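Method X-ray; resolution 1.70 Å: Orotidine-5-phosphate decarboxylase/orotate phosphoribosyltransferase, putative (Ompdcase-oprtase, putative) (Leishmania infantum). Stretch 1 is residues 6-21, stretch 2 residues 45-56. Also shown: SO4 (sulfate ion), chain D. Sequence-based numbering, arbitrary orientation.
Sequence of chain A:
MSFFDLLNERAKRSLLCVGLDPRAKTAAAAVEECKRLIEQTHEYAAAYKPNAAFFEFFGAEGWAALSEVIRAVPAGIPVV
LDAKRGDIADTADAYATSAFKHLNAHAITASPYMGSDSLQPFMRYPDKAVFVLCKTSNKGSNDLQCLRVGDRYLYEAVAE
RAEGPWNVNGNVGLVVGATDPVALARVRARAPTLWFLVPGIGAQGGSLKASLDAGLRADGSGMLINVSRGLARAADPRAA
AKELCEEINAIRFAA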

# COMPACT_ATOMS: atom_id res chain seq x y z
N LEU A 6 -3.65 -13.01 21.84
CA LEU A 6 -2.98 -14.15 21.26
C LEU A 6 -1.47 -13.96 21.32
O LEU A 6 -0.74 -14.86 21.73
CB LEU A 6 -3.44 -14.40 19.82
CG LEU A 6 -4.89 -14.84 19.61
CD1 LEU A 6 -5.27 -14.73 18.15
CD2 LEU A 6 -5.12 -16.26 20.11
N LEU A 7 -1.00 -12.78 20.93
CA LEU A 7 0.45 -12.52 20.89
C LEU A 7 1.08 -12.54 22.28
O LEU A 7 2.17 -13.11 22.45
CB LEU A 7 0.77 -11.21 20.17
CG LEU A 7 2.26 -10.94 19.93
CD1 LEU A 7 2.89 -12.03 19.04
CD2 LEU A 7 2.45 -9.57 19.29
N ASN A 8 0.42 -11.93 23.26
CA ASN A 8 0.94 -11.95 24.63
C ASN A 8 1.08 -13.37 25.16
O ASN A 8 2.05 -13.68 25.85
CB ASN A 8 0.11 -11.08 25.57
CG ASN A 8 0.45 -9.61 25.47
OD1 ASN A 8 1.57 -9.23 25.11
ND2 ASN A 8 -0.52 -8.75 25.80
N GLU A 9 0.12 -14.24 24.83
CA GLU A 9 0.19 -15.65 25.20
C GLU A 9 1.38 -16.33 24.52
O GLU A 9 2.15 -17.03 25.17
CB GLU A 9 -1.12 -16.38 24.89
CG GLU A 9 -1.12 -17.87 25.21
CD GLU A 9 -1.11 -18.19 26.70
OE1 GLU A 9 -0.76 -19.34 27.05
OE2 GLU A 9 -1.44 -17.30 27.52
N ARG A 10 1.54 -16.11 23.21
CA ARG A 10 2.67 -16.70 22.50
C ARG A 10 4.01 -16.15 22.99
O ARG A 10 4.99 -16.88 23.01
CB ARG A 10 2.55 -16.51 20.98
CG ARG A 10 1.32 -17.16 20.35
CD ARG A 10 1.26 -18.68 20.56
NE ARG A 10 2.33 -19.39 19.87
CZ ARG A 10 2.48 -20.71 19.89
NH1 ARG A 10 1.62 -21.47 20.57
NH2 ARG A 10 3.48 -21.29 19.23
N ALA A 11 4.04 -14.87 23.37
CA ALA A 11 5.28 -14.20 23.80
C ALA A 11 5.86 -14.81 25.07
O ALA A 11 7.04 -14.64 25.36
CB ALA A 11 5.07 -12.70 23.97
N LYS A 12 5.03 -15.54 25.81
CA LYS A 12 5.50 -16.31 26.96
C LYS A 12 6.51 -17.37 26.51
O LYS A 12 7.37 -17.79 27.30
CB LYS A 12 4.33 -16.97 27.67
CG LYS A 12 3.33 -15.99 28.26
CD LYS A 12 2.07 -16.73 28.68
CE LYS A 12 1.16 -15.88 29.54
NZ LYS A 12 -0.09 -16.63 29.84
N ARG A 13 6.42 -17.78 25.25
CA ARG A 13 7.27 -18.84 24.70
C ARG A 13 8.23 -18.36 23.61
O ARG A 13 9.31 -18.93 23.45
CB ARG A 13 6.40 -19.97 24.15
CG ARG A 13 5.65 -20.75 25.23
CD ARG A 13 4.60 -21.66 24.61
N SER A 14 7.83 -17.34 22.85
CA SER A 14 8.56 -16.98 21.63
C SER A 14 8.28 -15.57 21.16
O SER A 14 7.18 -15.06 21.35
CB SER A 14 8.17 -17.94 20.50
OG SER A 14 8.89 -17.64 19.32
N LEU A 15 9.27 -14.95 20.51
CA LEU A 15 9.06 -13.69 19.79
C LEU A 15 9.30 -13.86 18.28
O LEU A 15 9.44 -12.87 17.54
CB LEU A 15 9.97 -12.58 20.33
CG LEU A 15 9.79 -12.18 21.80
CD1 LEU A 15 10.74 -11.04 22.15
CD2 LEU A 15 8.34 -11.78 22.10
N LEU A 16 9.36 -15.11 17.84
CA LEU A 16 9.66 -15.41 16.44
C LEU A 16 8.42 -15.32 15.55
O LEU A 16 7.43 -16.00 15.79
CB LEU A 16 10.31 -16.79 16.32
CG LEU A 16 10.69 -17.27 14.92
CD1 LEU A 16 11.77 -16.38 14.31
CD2 LEU A 16 11.15 -18.72 14.97
N CYS A 17 8.50 -14.48 14.52
CA CYS A 17 7.46 -14.41 13.49
C CYS A 17 7.97 -15.13 12.26
O CYS A 17 9.06 -14.82 11.77
CB CYS A 17 7.15 -12.96 13.16
SG CYS A 17 5.88 -12.74 11.89
N VAL A 18 7.20 -16.09 11.77
CA VAL A 18 7.62 -16.89 10.62
C VAL A 18 6.97 -16.35 9.35
O VAL A 18 5.75 -16.38 9.20
CB VAL A 18 7.29 -18.39 10.80
CG1 VAL A 18 7.77 -19.21 9.61
CG2 VAL A 18 7.89 -18.94 12.11
N GLY A 19 7.80 -15.86 8.43
CA GLY A 19 7.30 -15.37 7.15
C GLY A 19 6.79 -16.50 6.28
O GLY A 19 7.39 -17.59 6.25
N LEU A 20 5.68 -16.28 5.60
CA LEU A 20 5.18 -17.25 4.64
C LEU A 20 5.26 -16.61 3.26
O LEU A 20 4.36 -15.86 2.86
CB LEU A 20 3.77 -17.73 4.99
CG LEU A 20 3.68 -18.44 6.35
CD1 LEU A 20 2.23 -18.73 6.70
CD2 LEU A 20 4.52 -19.72 6.38
N ASP A 21 6.37 -16.89 2.59
CA ASP A 21 6.74 -16.26 1.33
C ASP A 21 7.04 -17.36 0.31
O ASP A 21 8.20 -17.61 -0.02
CB ASP A 21 7.99 -15.39 1.55
CG ASP A 21 7.82 -14.38 2.67
OD1 ASP A 21 7.23 -13.31 2.43
OD2 ASP A 21 8.27 -14.66 3.81
S SO4 D . 10.13 -8.95 4.89
O1 SO4 D . 10.01 -7.74 4.08
O2 SO4 D . 9.25 -8.84 6.05
O3 SO4 D . 9.76 -10.11 4.09
O4 SO4 D . 11.52 -9.09 5.33
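Stretch 2 (45-56) AAAYKPNAAFFE

How does stretch 2 lie on stretch 1? It runs alongside as a neighbouring strand in parallel register, the N-to-C directions differing by 24° (signed crossing angle -24°) and the axes approaching to 4.4 Å. C17 sits beside A47, V18 beside Y48, G19 beside K49 and L20 beside P50, with CA-CA distances of 4.6, 4.8, 4.6 and 4.4 Å. Beyond the strand, N51 takes the N-cap position and the chain turns into helix 52-56. Together the two stretches bury 872 Å².

Which backbone donors and acceptors does this pairing satisfy? The bonds alternate along the ladder, as parallel strands require. L16 O opens it by accepting A46 N at 2.7 Å and, more weakly, A47 N at 3.4 Å. V18 N then donates to A47 O at 2.9 Å, while V18 O accepts K49 N at 2.9 Å. L20 repeats the pattern: its N reaches K49 O at 2.9 Å in a nearly straight bond of 178°, and its O receives N51 N at 3.0 Å. P50 has no amide hydrogen, but its nitrogen faces away from stretch 1, so the ladder asks none of it. CA-H...O contacts supplement the ladder, among them Y48 CA to V18 O at 3.3 Å and C17 CA to A47 O at 3.4 Å.

What happens at the N-terminal end of stretch 2? Here R10, from the helix of stretch 1, satisfies A45 O: R10 NE and R10 NH2 both donate to it, at 2.9 and 2.8 Å, so the carbonyl lies at the edge of the guanidinium, near its plane. The next carbonyl fares worse. A46 O has L7 CD1 at 3.8 Å and R10 CG at 3.7 Å, and it has no polar partner anywhere in the model. The methyl of A46 points toward stretch 1, where its CB lies 3.3 Å from S14 O. S14 OG accepts L16 N at 3.0 Å, tying the loop to the start of the strand.

How do the side chains divide between the two faces of the sheet? C17, A47 and K49 share one face, with C17 SG 4.0 Å from A47 CB and 3.7 Å from K49 CB. V18, Y48, L20 and P50 share the other; the Y48 ring meets V18 CB through CE1 at 3.5 Å and L20 CD1 through CD1 at 3.9 Å.

What satisfies the charged groups at the far end? K49 NZ donates to sulfate O2 at 2.8 Å, an ion probably from the crystallisation liquor, and to the oxygen of a water at 2.9 Å. That water joins K49 and D21, its oxygen lying 2.7 Å from D21 OD1 and 2.7 Å from K49 O; D21 OD2 is satisfied elsewhere in the structure. The edge of the F54 ring closes this end, its CD2 lying 3.5 Å from D21 C.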

# COMPACT_ATOMS: atom_id res chain seq x y z
N ALA A 45 6.68 -20.63 16.98
CA ALA A 45 6.21 -19.41 16.31
C ALA A 45 5.28 -18.58 17.19
O ALA A 45 4.32 -19.10 17.75
CB ALA A 45 5.52 -19.76 15.00
N ALA A 46 5.58 -17.28 17.30
CA ALA A 46 4.69 -16.32 17.95
C ALA A 46 3.64 -15.80 16.97
O ALA A 46 2.56 -15.39 17.37
CB ALA A 46 5.48 -15.16 18.52
N ALA A 47 3.99 -15.80 15.68
CA ALA A 47 3.09 -15.31 14.63
C ALA A 47 3.52 -15.88 13.29
O ALA A 47 4.66 -16.33 13.14
CB ALA A 47 3.09 -13.78 14.58
N TYR A 48 2.59 -15.86 12.33
CA TYR A 48 2.92 -16.08 10.92
C TYR A 48 2.63 -14.82 10.12
O TYR A 48 1.68 -14.09 10.43
CB TYR A 48 2.18 -17.29 10.34
CG TYR A 48 2.75 -18.59 10.86
CD1 TYR A 48 3.83 -19.20 10.22
CD2 TYR A 48 2.25 -19.17 12.02
CE1 TYR A 48 4.38 -20.38 10.71
CE2 TYR A 48 2.79 -20.35 12.52
CZ TYR A 48 3.85 -20.95 11.86
OH TYR A 48 4.39 -22.12 12.35
N LYS A 49 3.45 -14.58 9.10
CA LYS A 49 3.31 -13.40 8.25
C LYS A 49 3.24 -13.78 6.76
O LYS A 49 4.27 -13.82 6.06
CB LYS A 49 4.44 -12.40 8.51
CG LYS A 49 4.25 -11.05 7.79
CD LYS A 49 5.32 -10.02 8.17
CE LYS A 49 6.69 -10.30 7.54
NZ LYS A 49 6.76 -10.20 6.06
N PRO A 50 2.03 -14.06 6.25
CA PRO A 50 1.91 -14.35 4.83
C PRO A 50 2.13 -13.12 3.96
O PRO A 50 1.74 -12.01 4.32
CB PRO A 50 0.47 -14.85 4.69
CG PRO A 50 -0.24 -14.35 5.87
CD PRO A 50 0.77 -14.30 6.97
N ASN A 51 2.79 -13.35 2.83
CA ASN A 51 3.14 -12.34 1.85
C ASN A 51 1.98 -12.09 0.90
O ASN A 51 1.71 -12.90 0.01
CB ASN A 51 4.38 -12.84 1.08
CG ASN A 51 5.03 -11.75 0.24
OD1 ASN A 51 6.26 -11.60 0.25
ND2 ASN A 51 4.23 -11.01 -0.50
N ALA A 52 1.28 -10.96 1.07
CA ALA A 52 0.07 -10.68 0.28
C ALA A 52 0.36 -10.62 -1.22
O ALA A 52 -0.46 -11.04 -2.03
CB ALA A 52 -0.60 -9.39 0.76
N ALA A 53 1.55 -10.13 -1.58
CA ALA A 53 1.92 -10.01 -3.00
C ALA A 53 2.14 -11.37 -3.66
O ALA A 53 1.73 -11.60 -4.80
CB ALA A 53 3.18 -9.15 -3.16
N PHE A 54 2.78 -12.28 -2.93
CA PHE A 54 3.09 -13.60 -3.46
C PHE A 54 1.81 -14.38 -3.74
O PHE A 54 1.73 -15.14 -4.71
CB PHE A 54 3.99 -14.37 -2.49
CG PHE A 54 5.46 -14.00 -2.59
CD1 PHE A 54 5.87 -12.79 -3.15
CD2 PHE A 54 6.43 -14.87 -2.11
CE1 PHE A 54 7.23 -12.46 -3.22
CE2 PHE A 54 7.79 -14.55 -2.17
CZ PHE A 54 8.19 -13.34 -2.73
N PHE A 55 0.78 -14.18 -2.91
CA PHE A 55 -0.49 -14.85 -3.14
C PHE A 55 -1.31 -14.17 -4.25
O PHE A 55 -1.93 -14.85 -5.06
CB PHE A 55 -1.28 -14.99 -1.84
CG PHE A 55 -0.71 -16.03 -0.92
CD1 PHE A 55 -1.09 -17.37 -1.06
CD2 PHE A 55 0.20 -15.69 0.06
CE1 PHE A 55 -0.56 -18.35 -0.21
CE2 PHE A 55 0.74 -16.66 0.91
CZ PHE A 55 0.36 -17.99 0.77
N GLU A 56 -1.27 -12.84 -4.29
CA GLU A 56 -1.91 -12.09 -5.37
C GLU A 56 -1.37 -12.51 -6.74
O GLU A 56 -2.11 -12.54 -7.72
CB GLU A 56 -1.73 -10.58 -5.17
CG GLU A 56 -2.41 -9.75 -6.26
CD GLU A 56 -2.13 -8.26 -6.16
OE1 GLU A 56 -1.97 -7.62 -7.22
OE2 GLU A 56 -2.09 -7.72 -5.03
O HOH W 1 5.67 -12.23 4.31